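Local structure of MsStt7d protein (Micromonas, 4IX3) at residues L28-F37 / V48-A59; H72-C81 / S155-V164. The protein probably acts as a protein kinase, binding ATP with magnesium through the catalytic domain that makes up this chain. All coordinates share one frame; numbering follows the deposited sequence. Where two conformers were deposited one is given.

Interaction 1: L28-F37 / V48-A59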
ATOM      1  N   LEU B  28       8.978  -1.158  -9.375  1.00 36.10           N
ATOM      2  CA  LEU B  28       8.878  -2.575  -9.713  1.00 38.17           C
ATOM      3  C   LEU B  28       7.674  -3.012  -8.877  1.00 56.41           C
ATOM      4  O   LEU B  28       7.278  -4.181  -8.782  1.00 40.63           O
ATOM      5  CB  LEU B  28      10.195  -3.236  -9.296  1.00 33.40           C
ATOM      6  CG  LEU B  28      10.505  -4.683  -9.646  1.00 33.11           C
ATOM      7  CD1 LEU B  28      10.489  -4.916 -11.154  1.00 37.64           C
ATOM      8  CD2 LEU B  28      11.881  -4.970  -9.075  1.00 37.88           C
ATOM      9  N   GLY B  29       7.020  -1.987  -8.350  1.00 52.81           N
ATOM     10  CA  GLY B  29       5.800  -2.163  -7.581  1.00 53.92           C
ATOM     11  C   GLY B  29       5.899  -1.307  -6.336  1.00 44.44           C
ATOM     12  O   GLY B  29       6.978  -1.107  -5.773  1.00 33.37           O
ATOM     13  N   SER B  30       4.791  -0.670  -6.000  1.00 34.46           N
ATOM     14  CA  SER B  30       4.494  -0.300  -4.621  1.00 44.19           C
ATOM     15  C   SER B  30       3.791  -1.471  -3.916  1.00 50.81           C
ATOM     16  O   SER B  30       2.942  -2.136  -4.509  1.00 48.68           O
ATOM     17  CB  SER B  30       3.584   0.921  -4.625  1.00 49.10           C
ATOM     18  OG  SER B  30       2.924   1.001  -5.873  1.00 47.99           O
ATOM     19  N   GLY B  31       4.180  -1.757  -2.676  1.00 35.07           N
ATOM     20  CA  GLY B  31       3.544  -2.817  -1.913  1.00 32.02           C
ATOM     21  C   GLY B  31       2.693  -2.046  -0.943  1.00 27.28           C
ATOM     22  O   GLY B  31       2.166  -0.995  -1.294  1.00 36.49           O
ATOM     23  N   ASN B  32       2.611  -2.499   0.300  1.00 22.83           N
ATOM     24  CA  ASN B  32       1.760  -1.797   1.240  1.00 22.02           C
ATOM     25  C   ASN B  32       2.453  -0.575   1.839  1.00 18.90           C
ATOM     26  O   ASN B  32       1.761   0.396   2.154  1.00 23.14           O
ATOM     27  CB  ASN B  32       1.243  -2.736   2.343  1.00 23.71           C
ATOM     28  CG  ASN B  32       0.329  -3.839   1.795  1.00 19.42           C
ATOM     29  OD1 ASN B  32      -0.382  -3.640   0.802  1.00 23.99           O
ATOM     30  ND2 ASN B  32       0.362  -5.011   2.416  1.00 27.07           N
ATOM     31  N   PHE B  33       3.746  -0.656   2.129  1.00 15.03           N
ATOM     32  CA  PHE B  33       4.394   0.417   2.878  1.00 13.82           C
ATOM     33  C   PHE B  33       5.649   0.962   2.210  1.00 13.53           C
ATOM     34  O   PHE B  33       6.201   1.918   2.741  1.00 15.52           O
ATOM     35  CB  PHE B  33       4.681   0.017   4.321  1.00 14.58           C
ATOM     36  CG  PHE B  33       5.686  -1.109   4.416  1.00 13.76           C
ATOM     37  CD1 PHE B  33       7.052  -0.861   4.337  1.00 14.44           C
ATOM     38  CD2 PHE B  33       5.263  -2.431   4.572  1.00 16.63           C
ATOM     39  CE1 PHE B  33       7.970  -1.900   4.470  1.00 14.53           C
ATOM     40  CE2 PHE B  33       6.152  -3.462   4.657  1.00 17.35           C
ATOM     41  CZ  PHE B  33       7.517  -3.194   4.619  1.00 14.83           C
ATOM     42  N   GLY B  34       6.077   0.350   1.106  1.00 12.72           N
ATOM     43  CA  GLY B  34       7.304   0.760   0.414  1.00 11.42           C
ATOM     44  C   GLY B  34       7.251   0.708  -1.098  1.00 12.30           C
ATOM     45  O   GLY B  34       6.259   0.246  -1.695  1.00 16.09           O
ATOM     46  N   THR B  35       8.309   1.182  -1.728  1.00 11.33           N
ATOM     47  CA  THR B  35       8.401   1.209  -3.173  1.00 12.57           C
ATOM     48  C   THR B  35       9.715   0.584  -3.578  1.00 12.15           C
ATOM     49  O   THR B  35      10.764   0.912  -3.002  1.00 11.97           O
ATOM     50  CB  THR B  35       8.324   2.649  -3.726  1.00 15.13           C
ATOM     51  OG1 THR B  35       7.170   3.293  -3.140  1.00 16.61           O
ATOM     52  CG2 THR B  35       8.171   2.658  -5.232  1.00 21.35           C
ATOM     53  N   VAL B  36       9.670  -0.341  -4.528  1.00 14.18           N
ATOM     54  CA  VAL B  36      10.863  -1.050  -5.029  1.00 12.08           C
ATOM     55  C   VAL B  36      11.209  -0.477  -6.400  1.00 13.65           C
ATOM     56  O   VAL B  36      10.324  -0.286  -7.234  1.00 16.28           O
ATOM     57  CB  VAL B  36      10.643  -2.587  -5.071  1.00 15.21           C
ATOM     58  CG1 VAL B  36      11.895  -3.243  -5.633  1.00 18.17           C
ATOM     59  CG2 VAL B  36      10.329  -3.108  -3.675  1.00 17.80           C
ATOM     60  N   PHE B  37      12.488  -0.207  -6.623  1.00 13.64           N
ATOM     61  CA  PHE B  37      12.992   0.241  -7.900  1.00 12.37           C
ATOM     62  C   PHE B  37      14.124  -0.694  -8.369  1.00 12.68           C
ATOM     63  O   PHE B  37      14.793  -1.309  -7.556  1.00 14.56           O
ATOM     64  CB  PHE B  37      13.632   1.624  -7.733  1.00 14.99           C
ATOM     65  CG  PHE B  37      12.686   2.695  -7.281  1.00 16.19           C
ATOM     66  CD1 PHE B  37      12.138   3.559  -8.198  1.00 24.09           C
ATOM     67  CD2 PHE B  37      12.407   2.862  -5.939  1.00 16.98           C
ATOM     68  CE1 PHE B  37      11.249   4.534  -7.773  1.00 25.42           C
ATOM     69  CE2 PHE B  37      11.567   3.886  -5.487  1.00 18.96           C
ATOM     70  CZ  PHE B  37      11.006   4.723  -6.421  1.00 23.74           C
ATOM     71  N   VAL B  48      18.109  -4.359  -6.740  1.00 10.62           N
ATOM     72  CA  VAL B  48      16.750  -3.879  -6.468  0.50 12.28           C
ATOM     73  C   VAL B  48      16.860  -3.072  -5.176  1.00 10.42           C
ATOM     74  O   VAL B  48      17.619  -3.413  -4.285  1.00 10.44           O
ATOM     75  CB  VAL B  48      15.800  -5.081  -6.353  0.50 14.60           C
ATOM     76  CG1 VAL B  48      14.487  -4.689  -5.725  0.50 13.76           C
ATOM     77  CG2 VAL B  48      15.546  -5.660  -7.731  0.50 16.04           C
ATOM     78  N   LEU B  49      16.105  -1.982  -5.102  1.00 10.55           N
ATOM     79  CA  LEU B  49      16.232  -0.963  -4.058  1.00 10.59           C
ATOM     80  C   LEU B  49      14.834  -0.683  -3.513  1.00  9.66           C
ATOM     81  O   LEU B  49      13.898  -0.552  -4.295  1.00 13.62           O
ATOM     82  CB  LEU B  49      16.747   0.347  -4.685  1.00 11.72           C
ATOM     83  CG  LEU B  49      18.217   0.280  -5.137  1.00 12.25           C
ATOM     84  CD1 LEU B  49      18.459   1.287  -6.246  1.00 14.48           C
ATOM     85  CD2 LEU B  49      19.098   0.448  -3.912  1.00 15.25           C
ATOM     86  N   LYS B  50      14.705  -0.580  -2.209  1.00  9.26           N
ATOM     87  CA  LYS B  50      13.384  -0.281  -1.619  1.00  9.44           C
ATOM     88  C   LYS B  50      13.502   0.855  -0.636  1.00  8.92           C
ATOM     89  O   LYS B  50      14.412   0.846   0.209  1.00 10.13           O
ATOM     90  CB  LYS B  50      12.833  -1.504  -0.845  1.00 10.19           C
ATOM     91  CG  LYS B  50      11.399  -1.289  -0.328  1.00 10.91           C
ATOM     92  CD  LYS B  50      10.814  -2.582   0.261  1.00 10.25           C
ATOM     93  CE  LYS B  50       9.404  -2.338   0.716  1.00 11.58           C
ATOM     94  NZ  LYS B  50       8.819  -3.605   1.315  1.00 12.86           N
ATOM     95  N   ASN B  51      12.521   1.774  -0.679  1.00  9.50           N
ATOM     96  CA  ASN B  51      12.402   2.760   0.395  1.00  9.46           C
ATOM     97  C   ASN B  51      10.963   2.743   0.941  1.00  8.94           C
ATOM     98  O   ASN B  51      10.119   1.974   0.446  1.00 10.95           O
ATOM     99  CB  ASN B  51      12.831   4.167  -0.050  1.00 10.62           C
ATOM    100  CG  ASN B  51      11.836   4.823  -1.004  1.00 12.69           C
ATOM    101  OD1 ASN B  51      10.944   4.155  -1.570  1.00 14.41           O
ATOM    102  ND2 ASN B  51      11.997   6.143  -1.200  1.00 13.74           N
ATOM    103  N   ALA B  52      10.706   3.504   1.998  1.00  9.67           N
ATOM    104  CA  ALA B  52       9.366   3.587   2.592  1.00  9.53           C
ATOM    105  C   ALA B  52       8.501   4.530   1.753  1.00 10.15           C
ATOM    106  O   ALA B  52       8.992   5.505   1.163  1.00 13.16           O
ATOM    107  CB  ALA B  52       9.467   4.079   4.033  1.00 12.18           C
ATOM    108  N   LYS B  53       7.192   4.280   1.727  1.00 10.98           N
ATOM    109  CA  LYS B  53       6.218   5.267   1.203  1.00 11.60           C
ATOM    110  C   LYS B  53       6.072   6.388   2.219  1.00  9.93           C
ATOM    111  O   LYS B  53       5.825   6.115   3.402  1.00 11.71           O
ATOM    112  CB  LYS B  53       4.861   4.572   0.968  1.00 12.16           C
ATOM    113  CG  LYS B  53       4.938   3.675  -0.279  1.00 14.04           C
ATOM    114  CD  LYS B  53       3.614   2.941  -0.507  1.00 16.53           C
ATOM    115  CE  LYS B  53       2.550   3.829  -1.102  1.00 27.05           C
ATOM    116  NZ  LYS B  53       1.462   2.888  -1.484  1.00 29.16           N
ATOM    117  N   ALA B  54       6.202   7.628   1.752  1.00 10.16           N
ATOM    118  CA  ALA B  54       6.114   8.763   2.687  1.00  9.97           C
ATOM    119  C   ALA B  54       4.712   8.951   3.257  1.00  9.92           C
ATOM    120  O   ALA B  54       4.495   9.627   4.266  1.00 10.66           O
ATOM    121  CB  ALA B  54       6.498  10.027   1.951  1.00 11.15           C
ATOM    122  N   ASP B  55       3.719   8.377   2.574  1.00  9.38           N
ATOM    123  CA  ASP B  55       2.298   8.576   2.884  1.00 10.31           C
ATOM    124  C   ASP B  55       1.651   7.506   3.741  1.00 10.70           C
ATOM    125  O   ASP B  55       0.433   7.570   3.971  1.00 13.66           O
ATOM    126  CB  ASP B  55       1.478   8.782   1.617  1.00 11.03           C
ATOM    127  CG  ASP B  55       1.579   7.610   0.657  1.00 11.96           C
ATOM    128  OD1 ASP B  55       2.654   7.008   0.476  1.00 15.28           O
ATOM    129  OD2 ASP B  55       0.577   7.282  -0.018  1.00 19.26           O
ATOM    130  N   VAL B  56       2.429   6.546   4.246  1.00 10.57           N
ATOM    131  CA  VAL B  56       1.883   5.421   4.982  1.00 11.36           C
ATOM    132  C   VAL B  56       2.370   5.468   6.427  1.00 10.77           C
ATOM    133  O   VAL B  56       3.577   5.546   6.728  1.00 12.11           O
ATOM    134  CB  VAL B  56       2.292   4.098   4.296  1.00 12.06           C
ATOM    135  CG1 VAL B  56       1.896   2.906   5.184  1.00 13.44           C
ATOM    136  CG2 VAL B  56       1.676   4.026   2.882  1.00 13.19           C
ATOM    137  N   MET B  57       1.441   5.398   7.374  1.00 12.33           N
ATOM    138  CA  MET B  57       1.767   5.469   8.783  1.00 13.80           C
ATOM    139  C   MET B  57       2.804   4.433   9.214  1.00 15.37           C
ATOM    140  O   MET B  57       2.687   3.253   8.874  1.00 18.75           O
ATOM    141  CB  MET B  57       0.467   5.282   9.575  1.00 21.58           C
ATOM    142  CG  MET B  57       0.655   5.319  11.074  1.00 24.22           C
ATOM    143  SD  MET B  57       1.448   6.849  11.579  1.00 28.77           S
ATOM    144  CE  MET B  57       0.325   7.961  10.768  1.00 20.47           C
ATOM    145  N   ALA B  58       3.859   4.855   9.891  1.00 16.54           N
ATOM    146  CA  ALA B  58       4.788   3.757  10.368  1.00 24.15           C
ATOM    147  C   ALA B  58       5.515   2.933   9.277  1.00 21.74           C
ATOM    148  O   ALA B  58       6.080   1.873   9.570  1.00 26.66           O
ATOM    149  CB  ALA B  58       4.075   2.762  11.292  1.00 28.03           C
ATOM    150  N   ALA B  59       5.358   3.307   8.012  1.00 24.69           N
ATOM    151  CA  ALA B  59       6.189   2.734   6.956  1.00 17.51           C
ATOM    152  C   ALA B  59       7.670   2.718   7.332  1.00 14.59           C
ATOM    153  O   ALA B  59       8.345   1.722   7.043  1.00 13.01           O
ATOM    154  CB  ALA B  59       6.008   3.483   5.656  1.00 15.94           C
TER
HETATM  155  O   HOH W   1       0.213   1.857   0.308  1.00 29.83           O
HETATM  156  O   HOH W   2       5.776  -2.868   0.829  1.00  8.89           O
HETATM  157  O   HOH W   3       8.510   5.335  -1.920  1.00 18.32           O
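Leu49 O is gripped twice by the neighbouring strand: Phe37 N donates to it at 2.7 Å, and Val36 CA adds a CA-H...O contact. Phe37 O accepts from Leu49 N, and Thr35 and Asn51 repeat the exchange, enclosing Val36 and Lys50 as a non-hydrogen-bonded antiparallel pair. Residues 29-34 form the glycine-rich loop that leads into strand 34-41, the first strand of this hairpin in the small lobe of the protein kinase fold; Ser30, Gly31 and Lys50 bind ADP in a nucleotide-bound structure of this protein, though this chain holds none. Lys50 starts with CG opposite the backbone N (chi1 -174°) and stays extended, so its chain passes Val36 CG2 and brings CE to 3.8 Å from Gly34 CA. Only glycine suits that spot; a CB would clash with Lys50 CE and Asn51 O. Lys50 NZ lies obliquely 3.6 Å from Phe33 CZ and forms a salt bridge with Glu66 of helix 59-76. With an alanine in place of Lys50, Glu66 would probably lose its charged mate and a gap would open beside Val36 and the Phe33 ring. On the opposite face, a water joins Thr35 OG1, Asn51 OD1 and Ala52 O, donating to the last two, while Asn51 OD1 meets the edge of the Phe37 ring at CE2. Beyond the strand, Lys53 N donates to Phe33 O (2.8 Å, 176°), and small Ala59 packs on Phe33 CB.

Interaction 2: H72-C81 / S155-V164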
ATOM      1  N   HIS B  72      18.689 -11.067   9.605  1.00 12.24           N
ATOM      2  CA  HIS B  72      18.557 -12.400  10.215  1.00 11.73           C
ATOM      3  C   HIS B  72      18.644 -13.504   9.172  1.00 11.47           C
ATOM      4  O   HIS B  72      19.307 -14.531   9.410  1.00 13.99           O
ATOM      5  CB  HIS B  72      17.243 -12.489  10.998  1.00 13.51           C
ATOM      6  CG  HIS B  72      17.100 -13.732  11.818  1.00 13.35           C
ATOM      7  ND1 HIS B  72      17.777 -13.928  12.976  1.00 16.83           N
ATOM      8  CD2 HIS B  72      16.303 -14.850  11.611  1.00 14.61           C
ATOM      9  CE1 HIS B  72      17.429 -15.130  13.473  1.00 19.07           C
ATOM     10  NE2 HIS B  72      16.504 -15.680  12.648  1.00 14.71           N
ATOM     11  N   VAL B  73      17.908 -13.336   8.083  1.00 11.03           N
ATOM     12  CA  VAL B  73      17.895 -14.341   6.997  1.00 12.89           C
ATOM     13  C   VAL B  73      19.249 -14.452   6.303  1.00 12.75           C
ATOM     14  O   VAL B  73      19.695 -15.557   5.957  1.00 13.71           O
ATOM     15  CB  VAL B  73      16.778 -14.039   5.981  1.00 11.59           C
ATOM     16  CG1 VAL B  73      16.893 -14.910   4.726  1.00 13.59           C
ATOM     17  CG2 VAL B  73      15.440 -14.287   6.663  1.00 13.06           C
ATOM     18  N   HIS B  74      19.932 -13.328   6.135  1.00 13.19           N
ATOM     19  CA  HIS B  74      21.246 -13.353   5.531  1.00 12.46           C
ATOM     20  C   HIS B  74      22.220 -14.145   6.422  1.00 14.26           C
ATOM     21  O   HIS B  74      23.051 -14.914   5.917  1.00 16.34           O
ATOM     22  CB  HIS B  74      21.763 -11.931   5.373  1.00 15.39           C
ATOM     23  CG  HIS B  74      23.135 -11.891   4.772  1.00 15.15           C
ATOM     24  ND1 HIS B  74      23.344 -11.843   3.445  1.00 20.37           N
ATOM     25  CD2 HIS B  74      24.387 -11.945   5.378  1.00 18.02           C
ATOM     26  CE1 HIS B  74      24.668 -11.797   3.207  1.00 24.75           C
ATOM     27  NE2 HIS B  74      25.304 -11.853   4.391  1.00 24.87           N
ATOM     28  N   ALA B  75      22.102 -14.027   7.747  1.00 14.87           N
ATOM     29  CA  ALA B  75      22.965 -14.743   8.662  1.00 14.15           C
ATOM     30  C   ALA B  75      22.626 -16.217   8.767  1.00 15.48           C
ATOM     31  O   ALA B  75      23.554 -17.000   9.004  1.00 20.44           O
ATOM     32  CB  ALA B  75      22.921 -14.089  10.035  1.00 14.66           C
ATOM     33  N   ASN B  76      21.341 -16.570   8.648  1.00 14.78           N
ATOM     34  CA  ASN B  76      20.841 -17.888   9.066  1.00 14.65           C
ATOM     35  C   ASN B  76      20.223 -18.780   7.992  1.00 16.46           C
ATOM     36  O   ASN B  76      20.074 -19.993   8.214  1.00 20.04           O
ATOM     37  CB  ASN B  76      19.858 -17.752  10.224  1.00 16.95           C
ATOM     38  CG  ASN B  76      20.536 -17.229  11.466  1.00 18.32           C
ATOM     39  OD1 ASN B  76      20.380 -16.054  11.886  1.00 23.30           O
ATOM     40  ND2 ASN B  76      21.351 -18.081  12.038  1.00 20.11           N
ATOM     41  N   ALA B  77      19.846 -18.188   6.861  1.00 14.77           N
ATOM     42  CA  ALA B  77      19.194 -18.931   5.787  1.00 13.92           C
ATOM     43  C   ALA B  77      19.583 -18.387   4.416  1.00 14.48           C
ATOM     44  O   ALA B  77      18.734 -17.934   3.649  1.00 14.22           O
ATOM     45  CB  ALA B  77      17.684 -18.899   5.963  1.00 15.57           C
ATOM     46  N   LYS B  78      20.876 -18.439   4.118  1.00 15.58           N
ATOM     47  CA  LYS B  78      21.410 -17.966   2.822  1.00 15.46           C
ATOM     48  C   LYS B  78      20.854 -18.798   1.674  1.00 14.48           C
ATOM     49  O   LYS B  78      20.780 -20.028   1.800  1.00 16.84           O
ATOM     50  CB  LYS B  78      22.936 -18.060   2.794  1.00 18.26           C
ATOM     51  CG  LYS B  78      23.607 -16.958   3.603  1.00 21.85           C
ATOM     52  CD  LYS B  78      25.087 -16.903   3.244  1.00 27.83           C
ATOM     53  CE  LYS B  78      25.743 -15.649   3.814  1.00 40.58           C
ATOM     54  NZ  LYS B  78      25.677 -15.729   5.297  1.00 38.77           N
ATOM     55  N   GLY B  79      20.493 -18.137   0.577  1.00 14.07           N
ATOM     56  CA  GLY B  79      19.983 -18.773  -0.630  1.00 15.01           C
ATOM     57  C   GLY B  79      18.493 -19.016  -0.613  1.00 11.38           C
ATOM     58  O   GLY B  79      17.963 -19.350  -1.693  1.00 14.80           O
ATOM     59  N   THR B  80      17.815 -18.821   0.525  1.00 11.89           N
ATOM     60  CA  THR B  80      16.346 -18.956   0.515  1.00 10.27           C
ATOM     61  C   THR B  80      15.685 -17.781  -0.201  1.00 10.86           C
ATOM     62  O   THR B  80      14.643 -17.977  -0.848  1.00 11.66           O
ATOM     63  CB  THR B  80      15.758 -19.110   1.916  1.00 11.56           C
ATOM     64  OG1 THR B  80      16.076 -17.972   2.721  1.00 12.46           O
ATOM     65  CG2 THR B  80      16.240 -20.406   2.582  1.00 13.21           C
ATOM     66  N   CYS B  81      16.252 -16.585  -0.003  1.00 11.25           N
ATOM     67  CA  CYS B  81      15.651 -15.347  -0.495  1.00 10.48           C
ATOM     68  C   CYS B  81      16.632 -14.559  -1.345  1.00 10.65           C
ATOM     69  O   CYS B  81      17.852 -14.860  -1.312  1.00 12.45           O
ATOM     70  CB  CYS B  81      15.240 -14.522   0.714  1.00 12.13           C
ATOM     71  SG  CYS B  81      14.031 -15.265   1.813  1.00 11.81           S
ATOM     72  N   SER B 155      13.148 -24.174   1.300  1.00 10.36           N
ATOM     73  CA  SER B 155      13.472 -22.817   1.771  1.00  9.97           C
ATOM     74  C   SER B 155      12.584 -22.373   2.919  1.00  9.55           C
ATOM     75  O   SER B 155      13.064 -21.802   3.910  1.00 10.54           O
ATOM     76  CB  SER B 155      13.410 -21.828   0.639  1.00 11.13           C
ATOM     77  OG  SER B 155      14.480 -22.034  -0.253  1.00 12.01           O
ATOM     78  N   LEU B 156      11.271 -22.610   2.796  1.00  9.39           N
ATOM     79  CA  LEU B 156      10.373 -22.320   3.920  1.00 10.70           C
ATOM     80  C   LEU B 156      10.755 -23.072   5.188  1.00 10.62           C
ATOM     81  O   LEU B 156      10.725 -22.524   6.285  1.00 11.49           O
ATOM     82  CB  LEU B 156       8.899 -22.544   3.524  1.00 10.93           C
ATOM     83  CG  LEU B 156       8.379 -21.557   2.478  1.00  9.57           C
ATOM     84  CD1 LEU B 156       7.015 -21.985   1.980  1.00 11.86           C
ATOM     85  CD2 LEU B 156       8.311 -20.157   3.104  1.00 12.39           C
ATOM     86  N   ALA B 157      11.137 -24.353   5.048  1.00 11.29           N
ATOM     87  CA  ALA B 157      11.575 -25.117   6.197  1.00 12.53           C
ATOM     88  C   ALA B 157      12.804 -24.468   6.840  1.00 11.20           C
ATOM     89  O   ALA B 157      12.884 -24.379   8.070  1.00 12.33           O
ATOM     90  CB  ALA B 157      11.867 -26.556   5.813  1.00 13.58           C
ATOM     91  N   ARG B 158      13.762 -24.016   6.020  1.00 11.83           N
ATOM     92  CA  ARG B 158      14.939 -23.348   6.604  1.00 11.50           C
ATOM     93  C   ARG B 158      14.581 -22.004   7.245  1.00 11.86           C
ATOM     94  O   ARG B 158      15.094 -21.663   8.335  1.00 13.77           O
ATOM     95  CB  ARG B 158      15.964 -23.124   5.487  1.00 12.79           C
ATOM     96  CG  ARG B 158      16.645 -24.415   5.060  1.00 16.87           C
ATOM     97  CD  ARG B 158      17.570 -24.218   3.842  1.00 18.31           C
ATOM     98  NE  ARG B 158      18.676 -23.351   4.237  1.00 19.52           N
ATOM     99  CZ  ARG B 158      19.353 -22.556   3.415  1.00 19.16           C
ATOM    100  NH1 ARG B 158      19.010 -22.450   2.129  1.00 24.61           N
ATOM    101  NH2 ARG B 158      20.376 -21.859   3.886  1.00 24.00           N
ATOM    102  N   LEU B 159      13.652 -21.226   6.661  1.00 11.20           N
ATOM    103  CA  LEU B 159      13.178 -19.999   7.317  1.00 10.90           C
ATOM    104  C   LEU B 159      12.514 -20.300   8.650  1.00 11.61           C
ATOM    105  O   LEU B 159      12.824 -19.709   9.702  1.00 12.19           O
ATOM    106  CB  LEU B 159      12.247 -19.225   6.386  1.00 11.38           C
ATOM    107  CG  LEU B 159      12.981 -18.588   5.207  1.00 10.53           C
ATOM    108  CD1 LEU B 159      12.032 -18.112   4.121  1.00 13.48           C
ATOM    109  CD2 LEU B 159      13.878 -17.413   5.597  1.00 13.30           C
ATOM    110  N   HIS B 160      11.623 -21.296   8.626  1.00 11.24           N
ATOM    111  CA  HIS B 160      10.929 -21.632   9.856  1.00 12.71           C
ATOM    112  C   HIS B 160      11.863 -22.095  10.967  1.00 13.38           C
ATOM    113  O   HIS B 160      11.661 -21.782  12.155  1.00 14.46           O
ATOM    114  CB  HIS B 160       9.828 -22.676   9.640  1.00 12.26           C
ATOM    115  CG  HIS B 160       8.794 -22.225   8.653  1.00 12.49           C
ATOM    116  ND1 HIS B 160       7.980 -23.080   7.976  1.00 13.03           N
ATOM    117  CD2 HIS B 160       8.479 -20.954   8.220  1.00 11.03           C
ATOM    118  CE1 HIS B 160       7.183 -22.386   7.145  1.00 12.25           C
ATOM    119  NE2 HIS B 160       7.475 -21.080   7.279  1.00 11.65           N
ATOM    120  N   GLU B 161      12.898 -22.845  10.592  1.00 14.05           N
ATOM    121  CA  GLU B 161      13.902 -23.360  11.523  1.00 17.09           C
ATOM    122  C   GLU B 161      14.618 -22.220  12.266  1.00 16.33           C
ATOM    123  O   GLU B 161      15.044 -22.375  13.401  1.00 19.49           O
ATOM    124  CB  GLU B 161      14.901 -24.255  10.749  1.00 19.92           C
ATOM    125  CG  GLU B 161      15.916 -25.069  11.540  1.00 28.16           C
ATOM    126  CD  GLU B 161      16.893 -25.806  10.612  1.00 38.64           C
ATOM    127  OE1 GLU B 161      16.600 -26.024   9.401  1.00 46.22           O
ATOM    128  OE2 GLU B 161      17.997 -26.147  11.078  1.00 61.68           O
ATOM    129  N   CYS B 162      14.756 -21.076  11.617  1.00 14.03           N
ATOM    130  CA  CYS B 162      15.374 -19.941  12.287  0.50 16.06           C
ATOM    131  C   CYS B 162      14.360 -18.913  12.737  1.00 15.12           C
ATOM    132  O   CYS B 162      14.721 -17.774  13.075  1.00 16.46           O
ATOM    133  CB  CYS B 162      16.500 -19.332  11.463  0.50 17.11           C
ATOM    134  SG  CYS B 162      15.963 -18.393  10.021  0.50 12.30           S
ATOM    135  N   GLY B 163      13.099 -19.333  12.835  1.00 14.60           N
ATOM    136  CA  GLY B 163      12.050 -18.533  13.452  1.00 16.48           C
ATOM    137  C   GLY B 163      11.310 -17.566  12.541  1.00 13.19           C
ATOM    138  O   GLY B 163      10.489 -16.806  13.029  1.00 16.24           O
ATOM    139  N   VAL B 164      11.580 -17.562  11.253  1.00 13.05           N
ATOM    140  CA  VAL B 164      10.958 -16.627  10.337  1.00 11.32           C
ATOM    141  C   VAL B 164       9.761 -17.229   9.638  1.00 11.28           C
ATOM    142  O   VAL B 164       9.888 -18.333   9.066  1.00 11.84           O
ATOM    143  CB  VAL B 164      12.003 -16.136   9.308  1.00 12.46           C
ATOM    144  CG1 VAL B 164      11.361 -15.208   8.268  1.00 12.68           C
ATOM    145  CG2 VAL B 164      13.153 -15.424  10.051  1.00 15.16           C
TER
HETATM  146  O   HOH W   4      19.384 -22.477   7.186  1.00 35.50           O
HETATM  147  O   HOH W   5      21.496 -22.211   6.175  1.00 40.17           O
HETATM  148  O   HOH W   6      13.630 -20.327  -2.079  1.00 13.84           O
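His72 NE2 donates to Cys162 O at 2.8 Å, with the oxygen close to the imidazole plane; CG set opposite the backbone N (chi1 -172°) swings the ring out toward that carbonyl. Arg158 answers from the other helix: bent at chi3 (66°), it presents the edge of its guanidinium to Lys78 O, with NH2 at 2.8 Å and a weaker bond from NH1. Methyl CG2 of Thr80 lies over one face of the same guanidinium, 3.5 Å from NH1. Thr80 also donates OG1 to Ala77 O within its own type II turn, in which Gly79 readily adopts the positive phi.

Apolar contacts fill the middle. Leu159 CD2 reaches Val73 CG2 at 3.7 Å and also meets Ala77 CB, whose small size admits it, while Leu159 CD1 faces Cys81 SG. Val164 CG2 touches the edge of the His72 ring at CD2, 3.6 Å away. Gly163, the C-prime residue of a Schellman motif, ends helix 141-161 and turns the chain so that Val164 can enter the next strand.

Waters bridge further polar atoms: one links Asn76 O to Arg158 NE, another Thr80 O to Ser155 OG.

In the kinase fold, the end of helix 59-76 (helix C of kinases) and the loop after it dock on helix 141-161 (helix E) of the large lobe. Because the direct polar bonds across the contact end on main-chain oxygens, they are likely to hold the main chain in place whatever the side chains of Cys162 and Lys78, while Leu159 supplies the apolar centre between them.

Interaction 1 and interaction 2 follow one another in the chain without touching: their centres are 23 Å apart and their nearest atoms about 11 Å apart. Helix 59-76 connects them, starting within segment 48-59 and ending within segment 72-81. Midway along it, Glu66 pairs with Lys50 of interaction 1, whereas its far end is docked on helix 141-161 by interaction 2. Of the two, only interaction 1 contributes to the nucleotide site, its Lys50 side chain about 4 Å from that of magnesium-binding Asp188. Interaction 2 lies behind, with the Cys81 side chain about 12 Å from the bound magnesium ion. One contact thus shapes the small-lobe wall of the cleft; the other ties the same helix to the large lobe.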